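Local coordinates for putative cytoplasmic protein (Salmonella enterica subsp. enterica serovar Typhimurium, PDB 4J32) that probably acts as a type VI secretion amidase effector (Tae4) that hydrolyses peptidoglycan of rival bacteria and is inhibited by the immunity protein Tai4, at residues Arg27-Ser32 with Met61-Asn66; Pro107-Asn112 with Ser117-Lys122. All blocks are in the same frame, centred on the assembly; numbering follows the deposited sequence. Where two conformers were deposited one is given.

Interaction 1: residues Arg27-Ser32 with Met61-Asn66; sequences RKVNHS and MSYVLN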
ATOM      1  N   ARG A  27      10.657 -27.275 -21.138  1.00 20.99           N
ATOM      2  CA  ARG A  27      11.985 -26.798 -20.810  1.00 22.77           C
ATOM      3  C   ARG A  27      12.302 -25.432 -21.421  1.00 23.25           C
ATOM      4  O   ARG A  27      12.956 -24.607 -20.775  1.00 23.98           O
ATOM      5  CB  ARG A  27      13.040 -27.834 -21.229  1.00 24.36           C
ATOM      6  CG  ARG A  27      14.459 -27.487 -20.804  1.00 25.71           C
ATOM      7  CD  ARG A  27      15.454 -28.535 -21.276  1.00 27.81           C
ATOM      8  NE  ARG A  27      15.257 -29.819 -20.622  1.00 27.41           N
ATOM      9  CZ  ARG A  27      14.897 -30.937 -21.250  1.00 27.05           C
ATOM     10  NH1 ARG A  27      14.712 -30.938 -22.573  1.00 25.87           N
ATOM     11  NH2 ARG A  27      14.779 -32.057 -20.563  1.00 25.62           N
ATOM     12  N   LYS A  28      11.819 -25.176 -22.642  1.00 22.78           N
ATOM     13  CA  LYS A  28      12.112 -23.907 -23.331  1.00 24.05           C
ATOM     14  C   LYS A  28      11.586 -22.707 -22.548  1.00 23.14           C
ATOM     15  O   LYS A  28      12.089 -21.594 -22.700  1.00 23.62           O
ATOM     16  CB  LYS A  28      11.520 -23.867 -24.743  1.00 24.07           C
ATOM     17  CG  LYS A  28      11.851 -25.079 -25.653  1.00 27.55           C
ATOM     18  CD  LYS A  28      13.310 -25.514 -25.651  1.00 29.90           C
ATOM     19  CE  LYS A  28      14.221 -24.568 -26.403  1.00 31.88           C
ATOM     20  NZ  LYS A  28      15.604 -25.174 -26.524  1.00 32.28           N
ATOM     21  N   VAL A  29      10.560 -22.946 -21.741  1.00 22.20           N
ATOM     22  CA  VAL A  29       9.946 -21.875 -20.944  1.00 21.42           C
ATOM     23  C   VAL A  29      10.052 -22.088 -19.434  1.00 21.33           C
ATOM     24  O   VAL A  29       9.352 -21.419 -18.670  1.00 20.86           O
ATOM     25  CB  VAL A  29       8.460 -21.610 -21.381  1.00 20.03           C
ATOM     26  CG1 VAL A  29       8.416 -21.024 -22.795  1.00 20.85           C
ATOM     27  CG2 VAL A  29       7.597 -22.899 -21.286  1.00 19.77           C
ATOM     28  N   ASN A  30      10.914 -23.015 -19.007  1.00 22.20           N
ATOM     29  CA  ASN A  30      11.127 -23.281 -17.589  1.00 22.54           C
ATOM     30  C   ASN A  30      12.109 -22.267 -16.992  1.00 23.45           C
ATOM     31  O   ASN A  30      13.184 -22.602 -16.469  1.00 25.16           O
ATOM     32  CB  ASN A  30      11.542 -24.749 -17.345  1.00 23.30           C
ATOM     33  CG  ASN A  30      11.495 -25.122 -15.877  1.00 26.36           C
ATOM     34  OD1 ASN A  30      10.621 -24.657 -15.137  1.00 25.80           O
ATOM     35  ND2 ASN A  30      12.465 -25.922 -15.435  1.00 27.68           N
ATOM     36  N   HIS A  31      11.735 -20.998 -17.114  1.00 22.44           N
ATOM     37  CA  HIS A  31      12.566 -19.888 -16.658  1.00 23.09           C
ATOM     38  C   HIS A  31      11.707 -18.905 -15.886  1.00 22.46           C
ATOM     39  O   HIS A  31      10.508 -19.143 -15.712  1.00 22.78           O
ATOM     40  CB  HIS A  31      13.213 -19.187 -17.859  1.00 23.87           C
ATOM     41  CG  HIS A  31      14.023 -20.116 -18.698  1.00 24.98           C
ATOM     42  ND1 HIS A  31      15.265 -20.566 -18.305  1.00 26.74           N
ATOM     43  CD2 HIS A  31      13.741 -20.744 -19.865  1.00 26.71           C
ATOM     44  CE1 HIS A  31      15.738 -21.395 -19.221  1.00 30.50           C
ATOM     45  NE2 HIS A  31      14.830 -21.524 -20.174  1.00 28.74           N
ATOM     46  N   SER A  32      12.331 -17.815 -15.420  1.00 23.99           N
ATOM     47  CA  SER A  32      11.595 -16.747 -14.725  1.00 24.11           C
ATOM     48  C   SER A  32      10.462 -16.246 -15.613  1.00 22.51           C
ATOM     49  O   SER A  32      10.567 -16.300 -16.836  1.00 22.41           O
ATOM     50  CB  SER A  32      12.520 -15.590 -14.342  1.00 24.97           C
ATOM     51  OG  SER A  32      12.909 -14.811 -15.477  1.00 26.44           O
ATOM     52  N   MET A  61       2.199 -24.080 -19.657  1.00 18.14           N
ATOM     53  CA  MET A  61       1.327 -25.150 -20.149  0.50 18.38           C
ATOM     54  C   MET A  61       0.731 -24.797 -21.520  1.00 18.27           C
ATOM     55  O   MET A  61       0.625 -25.649 -22.407  1.00 17.99           O
ATOM     56  CB  MET A  61       0.248 -25.471 -19.113  0.50 18.48           C
ATOM     57  CG  MET A  61       0.764 -26.314 -17.934  0.50 19.56           C
ATOM     58  SD  MET A  61       1.570 -27.851 -18.440  0.50 22.51           S
ATOM     59  CE  MET A  61       0.223 -28.676 -19.310  0.50 20.52           C
ATOM     60  N   SER A  62       0.364 -23.527 -21.701  1.00 18.79           N
ATOM     61  CA  SER A  62      -0.108 -23.075 -23.013  1.00 18.43           C
ATOM     62  C   SER A  62       0.972 -23.249 -24.093  1.00 19.28           C
ATOM     63  O   SER A  62       0.698 -23.706 -25.208  1.00 19.61           O
ATOM     64  CB  SER A  62      -0.556 -21.608 -22.947  1.00 18.91           C
ATOM     65  OG  SER A  62      -1.679 -21.471 -22.088  1.00 17.78           O
ATOM     66  N   TYR A  63       2.198 -22.866 -23.756  1.00 18.89           N
ATOM     67  CA  TYR A  63       3.322 -23.053 -24.669  1.00 19.78           C
ATOM     68  C   TYR A  63       3.453 -24.535 -25.077  1.00 19.99           C
ATOM     69  O   TYR A  63       3.585 -24.842 -26.263  1.00 20.91           O
ATOM     70  CB  TYR A  63       4.611 -22.530 -24.024  1.00 19.77           C
ATOM     71  CG  TYR A  63       5.840 -22.618 -24.913  1.00 20.57           C
ATOM     72  CD1 TYR A  63       6.208 -21.542 -25.724  1.00 24.04           C
ATOM     73  CD2 TYR A  63       6.651 -23.762 -24.910  1.00 20.72           C
ATOM     74  CE1 TYR A  63       7.349 -21.608 -26.524  1.00 25.60           C
ATOM     75  CE2 TYR A  63       7.799 -23.846 -25.716  1.00 23.66           C
ATOM     76  CZ  TYR A  63       8.135 -22.770 -26.518  1.00 25.06           C
ATOM     77  OH  TYR A  63       9.267 -22.803 -27.313  1.00 26.47           O
ATOM     78  N   VAL A  64       3.402 -25.442 -24.102  1.00 19.22           N
ATOM     79  CA  VAL A  64       3.446 -26.891 -24.373  1.00 18.52           C
ATOM     80  C   VAL A  64       2.383 -27.304 -25.396  1.00 19.71           C
ATOM     81  O   VAL A  64       2.673 -27.985 -26.390  1.00 19.52           O
ATOM     82  CB  VAL A  64       3.274 -27.704 -23.051  1.00 18.57           C
ATOM     83  CG1 VAL A  64       2.977 -29.213 -23.336  1.00 20.30           C
ATOM     84  CG2 VAL A  64       4.501 -27.519 -22.139  1.00 17.11           C
ATOM     85  N   LEU A  65       1.144 -26.903 -25.152  1.00 19.55           N
ATOM     86  CA  LEU A  65       0.050 -27.281 -26.060  1.00 20.64           C
ATOM     87  C   LEU A  65       0.263 -26.684 -27.461  1.00 21.95           C
ATOM     88  O   LEU A  65       0.127 -27.376 -28.489  1.00 23.42           O
ATOM     89  CB  LEU A  65      -1.294 -26.834 -25.476  1.00 19.97           C
ATOM     90  CG  LEU A  65      -1.642 -27.517 -24.134  1.00 19.35           C
ATOM     91  CD1 LEU A  65      -2.765 -26.754 -23.452  1.00 20.67           C
ATOM     92  CD2 LEU A  65      -2.031 -28.980 -24.361  1.00 21.29           C
ATOM     93  N   ASN A  66       0.617 -25.410 -27.502  1.00 22.26           N
ATOM     94  CA  ASN A  66       0.860 -24.742 -28.785  1.00 23.29           C
ATOM     95  C   ASN A  66       2.007 -25.370 -29.533  1.00 24.82           C
ATOM     96  O   ASN A  66       1.940 -25.512 -30.752  1.00 26.87           O
ATOM     97  CB  ASN A  66       1.087 -23.238 -28.604  1.00 23.51           C
ATOM     98  CG  ASN A  66      -0.183 -22.516 -28.215  1.00 22.98           C
ATOM     99  OD1 ASN A  66      -1.268 -22.897 -28.638  1.00 23.86           O
ATOM    100  ND2 ASN A  66      -0.058 -21.484 -27.390  1.00 22.18           N
TER
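The carbonyl oxygen of Val29, whose side chain lies against Tyr63, receives two donors: NE of Arg60, from the helix that also carries Tyr63, and, more weakly, the backbone N of His31 at 2.9 Å. The latter bond closes an inverse gamma turn centred on Asn30, which turns the chain just beyond helix 19-28. Arg60 NH2 also reaches the carbonyl of His31, so one guanidinium group ties this turn to helix 57-67.

Between the two segments themselves the contact is apolar. Val29 CG1 sits over one face of the Tyr63 ring, 3.6 Å from its centroid and 11° off the ring normal, a well-centred CH-pi contact. The second methyl, CG2, lies nearer the root of the ring, 3.8 Å from Tyr63 CD2. The ring reaches the valine because Tyr63 CG stands anti to the backbone N (chi1 -177°). At the far end of the ring, Lys28 CB and CG both lie by the hydroxyl oxygen, CB 3.6 Å from Tyr63 OH. Beyond CG the lysine chain, bent at chi2 and chi3, leads away to NZ, which bonds to a 2-ethoxyethanol molecule.

Ala25 and Tyr89 also touch the Tyr63 side chain. The arrangement is that of a helix-helix interface extended past a helix end, here within the helical part of a papain-like, NlpC/P60-type fold.

Interaction 2: residues Pro107-Asn112 with Ser117-Lys122; sequences PDLIVN and SDFIGK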
ATOM      1  N   PRO A 107      -9.484 -38.391 -17.335  1.00 30.31           N
ATOM      2  CA  PRO A 107      -8.193 -38.509 -16.642  1.00 28.72           C
ATOM      3  C   PRO A 107      -7.851 -39.963 -16.407  1.00 28.23           C
ATOM      4  O   PRO A 107      -8.743 -40.828 -16.316  1.00 28.33           O
ATOM      5  CB  PRO A 107      -8.442 -37.832 -15.289  1.00 29.50           C
ATOM      6  CG  PRO A 107      -9.705 -37.048 -15.441  1.00 29.94           C
ATOM      7  CD  PRO A 107     -10.506 -37.726 -16.502  1.00 31.08           C
ATOM      8  N   ASP A 108      -6.566 -40.245 -16.320  1.00 25.18           N
ATOM      9  CA  ASP A 108      -6.122 -41.613 -16.117  1.00 25.56           C
ATOM     10  C   ASP A 108      -5.967 -41.999 -14.658  1.00 25.23           C
ATOM     11  O   ASP A 108      -6.071 -43.172 -14.321  1.00 24.85           O
ATOM     12  CB  ASP A 108      -4.827 -41.825 -16.880  1.00 24.79           C
ATOM     13  CG  ASP A 108      -5.042 -41.697 -18.367  1.00 27.10           C
ATOM     14  OD1 ASP A 108      -4.583 -40.695 -18.943  1.00 25.79           O
ATOM     15  OD2 ASP A 108      -5.759 -42.556 -18.932  1.00 29.79           O
ATOM     16  N   LEU A 109      -5.685 -41.007 -13.818  1.00 24.46           N
ATOM     17  CA  LEU A 109      -5.583 -41.181 -12.357  1.00 25.75           C
ATOM     18  C   LEU A 109      -6.193 -39.961 -11.695  1.00 24.20           C
ATOM     19  O   LEU A 109      -5.901 -38.811 -12.088  1.00 22.62           O
ATOM     20  CB  LEU A 109      -4.112 -41.224 -11.918  1.00 26.63           C
ATOM     21  CG  LEU A 109      -3.339 -42.422 -11.400  1.00 31.61           C
ATOM     22  CD1 LEU A 109      -1.949 -41.976 -10.955  1.00 32.16           C
ATOM     23  CD2 LEU A 109      -4.106 -43.130 -10.253  1.00 32.46           C
ATOM     24  N   ILE A 110      -7.050 -40.205 -10.707  1.00 24.21           N
ATOM     25  CA  ILE A 110      -7.543 -39.167  -9.802  1.00 23.89           C
ATOM     26  C   ILE A 110      -7.276 -39.654  -8.383  1.00 24.16           C
ATOM     27  O   ILE A 110      -7.704 -40.751  -8.015  1.00 24.73           O
ATOM     28  CB  ILE A 110      -9.050 -38.866  -9.985  1.00 24.10           C
ATOM     29  CG1 ILE A 110      -9.372 -38.517 -11.459  1.00 25.14           C
ATOM     30  CG2 ILE A 110      -9.493 -37.731  -9.037  1.00 25.82           C
ATOM     31  CD1 ILE A 110     -10.899 -38.419 -11.745  1.00 25.99           C
ATOM     32  N   VAL A 111      -6.571 -38.836  -7.591  1.00 23.43           N
ATOM     33  CA  VAL A 111      -6.139 -39.258  -6.245  1.00 25.26           C
ATOM     34  C   VAL A 111      -6.542 -38.213  -5.202  1.00 25.31           C
ATOM     35  O   VAL A 111      -6.125 -37.065  -5.283  1.00 24.16           O
ATOM     36  CB  VAL A 111      -4.571 -39.491  -6.186  1.00 24.68           C
ATOM     37  CG1 VAL A 111      -4.141 -40.090  -4.842  1.00 27.53           C
ATOM     38  CG2 VAL A 111      -4.077 -40.343  -7.349  1.00 27.17           C
ATOM     39  N   ASN A 112      -7.369 -38.618  -4.237  1.00 26.71           N
ATOM     40  CA  ASN A 112      -7.728 -37.761  -3.099  1.00 28.63           C
ATOM     41  C   ASN A 112      -6.535 -37.680  -2.159  1.00 29.79           C
ATOM     42  O   ASN A 112      -5.850 -38.696  -1.923  1.00 29.81           O
ATOM     43  CB  ASN A 112      -8.924 -38.385  -2.345  1.00 30.82           C
ATOM     44  CG  ASN A 112      -9.620 -37.396  -1.437  1.00 34.90           C
ATOM     45  OD1 ASN A 112      -9.599 -36.187  -1.685  1.00 39.32           O
ATOM     46  ND2 ASN A 112     -10.243 -37.899  -0.394  1.00 40.99           N
ATOM     47  N   SER A 117       4.342 -39.920  -4.368  1.00 36.07           N
ATOM     48  CA  SER A 117       4.508 -41.366  -4.510  1.00 36.05           C
ATOM     49  C   SER A 117       3.323 -42.046  -5.233  1.00 34.19           C
ATOM     50  O   SER A 117       3.507 -43.080  -5.878  1.00 34.13           O
ATOM     51  CB  SER A 117       4.807 -42.014  -3.161  1.00 38.88           C
ATOM     52  OG  SER A 117       3.686 -42.006  -2.295  1.00 39.63           O
ATOM     53  N   ASP A 118       2.136 -41.435  -5.154  1.00 32.37           N
ATOM     54  CA  ASP A 118       0.916 -41.962  -5.804  1.00 30.77           C
ATOM     55  C   ASP A 118       1.009 -41.921  -7.335  1.00 29.04           C
ATOM     56  O   ASP A 118       0.257 -42.608  -8.032  1.00 28.20           O
ATOM     57  CB  ASP A 118      -0.316 -41.166  -5.367  1.00 30.08           C
ATOM     58  CG  ASP A 118      -0.626 -41.324  -3.888  1.00 31.67           C
ATOM     59  OD1 ASP A 118      -0.433 -42.423  -3.321  1.00 32.82           O
ATOM     60  OD2 ASP A 118      -1.097 -40.343  -3.293  1.00 33.68           O
ATOM     61  N   PHE A 119       1.935 -41.119  -7.855  1.00 27.60           N
ATOM     62  CA  PHE A 119       2.024 -40.894  -9.298  1.00 27.12           C
ATOM     63  C   PHE A 119       3.236 -41.548  -9.919  1.00 27.77           C
ATOM     64  O   PHE A 119       3.488 -41.406 -11.119  1.00 27.09           O
ATOM     65  CB  PHE A 119       1.949 -39.391  -9.619  1.00 25.16           C
ATOM     66  CG  PHE A 119       0.643 -38.778  -9.241  1.00 25.11           C
ATOM     67  CD1 PHE A 119      -0.421 -38.751 -10.145  1.00 22.54           C
ATOM     68  CD2 PHE A 119       0.449 -38.277  -7.950  1.00 25.41           C
ATOM     69  CE1 PHE A 119      -1.652 -38.203  -9.772  1.00 24.72           C
ATOM     70  CE2 PHE A 119      -0.781 -37.738  -7.563  1.00 27.27           C
ATOM     71  CZ  PHE A 119      -1.836 -37.704  -8.478  1.00 26.15           C
ATOM     72  N   ILE A 120       3.981 -42.288  -9.102  1.00 29.50           N
ATOM     73  CA  ILE A 120       5.191 -42.964  -9.579  1.00 31.11           C
ATOM     74  C   ILE A 120       4.875 -43.905 -10.747  1.00 30.43           C
ATOM     75  O   ILE A 120       3.848 -44.583 -10.744  1.00 30.29           O
ATOM     76  CB  ILE A 120       5.911 -43.697  -8.413  1.00 32.63           C
ATOM     77  CG1 ILE A 120       6.636 -42.682  -7.517  1.00 34.58           C
ATOM     78  CG2 ILE A 120       6.908 -44.747  -8.922  1.00 35.91           C
ATOM     79  CD1 ILE A 120       7.217 -43.323  -6.209  1.00 37.03           C
ATOM     80  N   GLY A 121       5.727 -43.906 -11.772  1.00 30.57           N
ATOM     81  CA  GLY A 121       5.602 -44.893 -12.838  1.00 31.06           C
ATOM     82  C   GLY A 121       4.707 -44.510 -14.002  1.00 30.37           C
ATOM     83  O   GLY A 121       4.600 -45.263 -14.983  1.00 30.86           O
ATOM     84  N   LYS A 122       4.045 -43.359 -13.895  1.00 27.80           N
ATOM     85  CA  LYS A 122       3.202 -42.865 -14.969  1.00 26.81           C
ATOM     86  C   LYS A 122       3.615 -41.443 -15.276  1.00 25.00           C
ATOM     87  O   LYS A 122       4.110 -40.736 -14.396  1.00 24.92           O
ATOM     88  CB  LYS A 122       1.729 -42.909 -14.579  1.00 26.52           C
ATOM     89  CG  LYS A 122       1.226 -44.363 -14.477  1.00 29.59           C
ATOM     90  CD  LYS A 122      -0.190 -44.451 -14.010  1.00 34.32           C
ATOM     91  CE  LYS A 122      -0.620 -45.915 -14.069  1.00 36.23           C
ATOM     92  NZ  LYS A 122      -2.001 -46.074 -13.587  1.00 40.48           N
TER
HETATM   93  O   HOH W   1      -3.771 -44.617 -14.851  1.00 34.96           O
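A strand at the margin of the four-stranded antiparallel sheet, 109-112, packs here against the connection that leads on to strand 124-131, with a classic beta bulge at Asp108 and Leu109 opposite Leu170. Phe119, on the 3-10 turn of that connection, supplies the ring. Leu109 CD1 approaches it obliquely, 3.7 Å from Phe119 CD1, and Val111 CG2 meets the outer end of the ring at 3.6 Å from Phe119 CZ. Val111 holds CG1 anti to its backbone nitrogen (chi1 -173°), which directs this other methyl to the Asp118 carboxylate, 3.4 Å from OD2. That oxygen has its polar partner elsewhere, in the backbone N of Lys115.

A type II turn from Phe119 to Lys122 follows. The extended lysine side chain passes Leu109, with Lys122 CD 4.3 Å from Leu109 CD1, and its NZ donates to a water at 2.6 Å. Trp143 NE1 donates a hydrogen bond to Phe119 O.

No direct hydrogen bond joins the two segments: between them the contact is mostly apolar, centred on the phenyl ring, and the polar link runs through the water, which accepts from the Lys122 ammonium and donates to Asp108 O at 2.8 Å, so that one molecule serves both groups.

How the interactions relate
Interaction 1 closes before interaction 2 opens along the chain, and the two lie on opposite sides of its centre. Their centres are about 23 Å apart and their nearest atoms about 13 Å, so they do not touch and share no helix or strand. Residues 27-32 with 61-66 belong to the helical side, where helices 19-28 and 57-67 meet. Residues 107-112 with 117-122 lie at one margin of the sheet, the centre of this contact about 17 Å from that of the chain. Helix 93-103 falls between them in sequence, and its Met96 and Tyr99 pack on helix 57-67. In this chain, consistent with a papain-like fold, the helical side and the sheet side each have their own local packing.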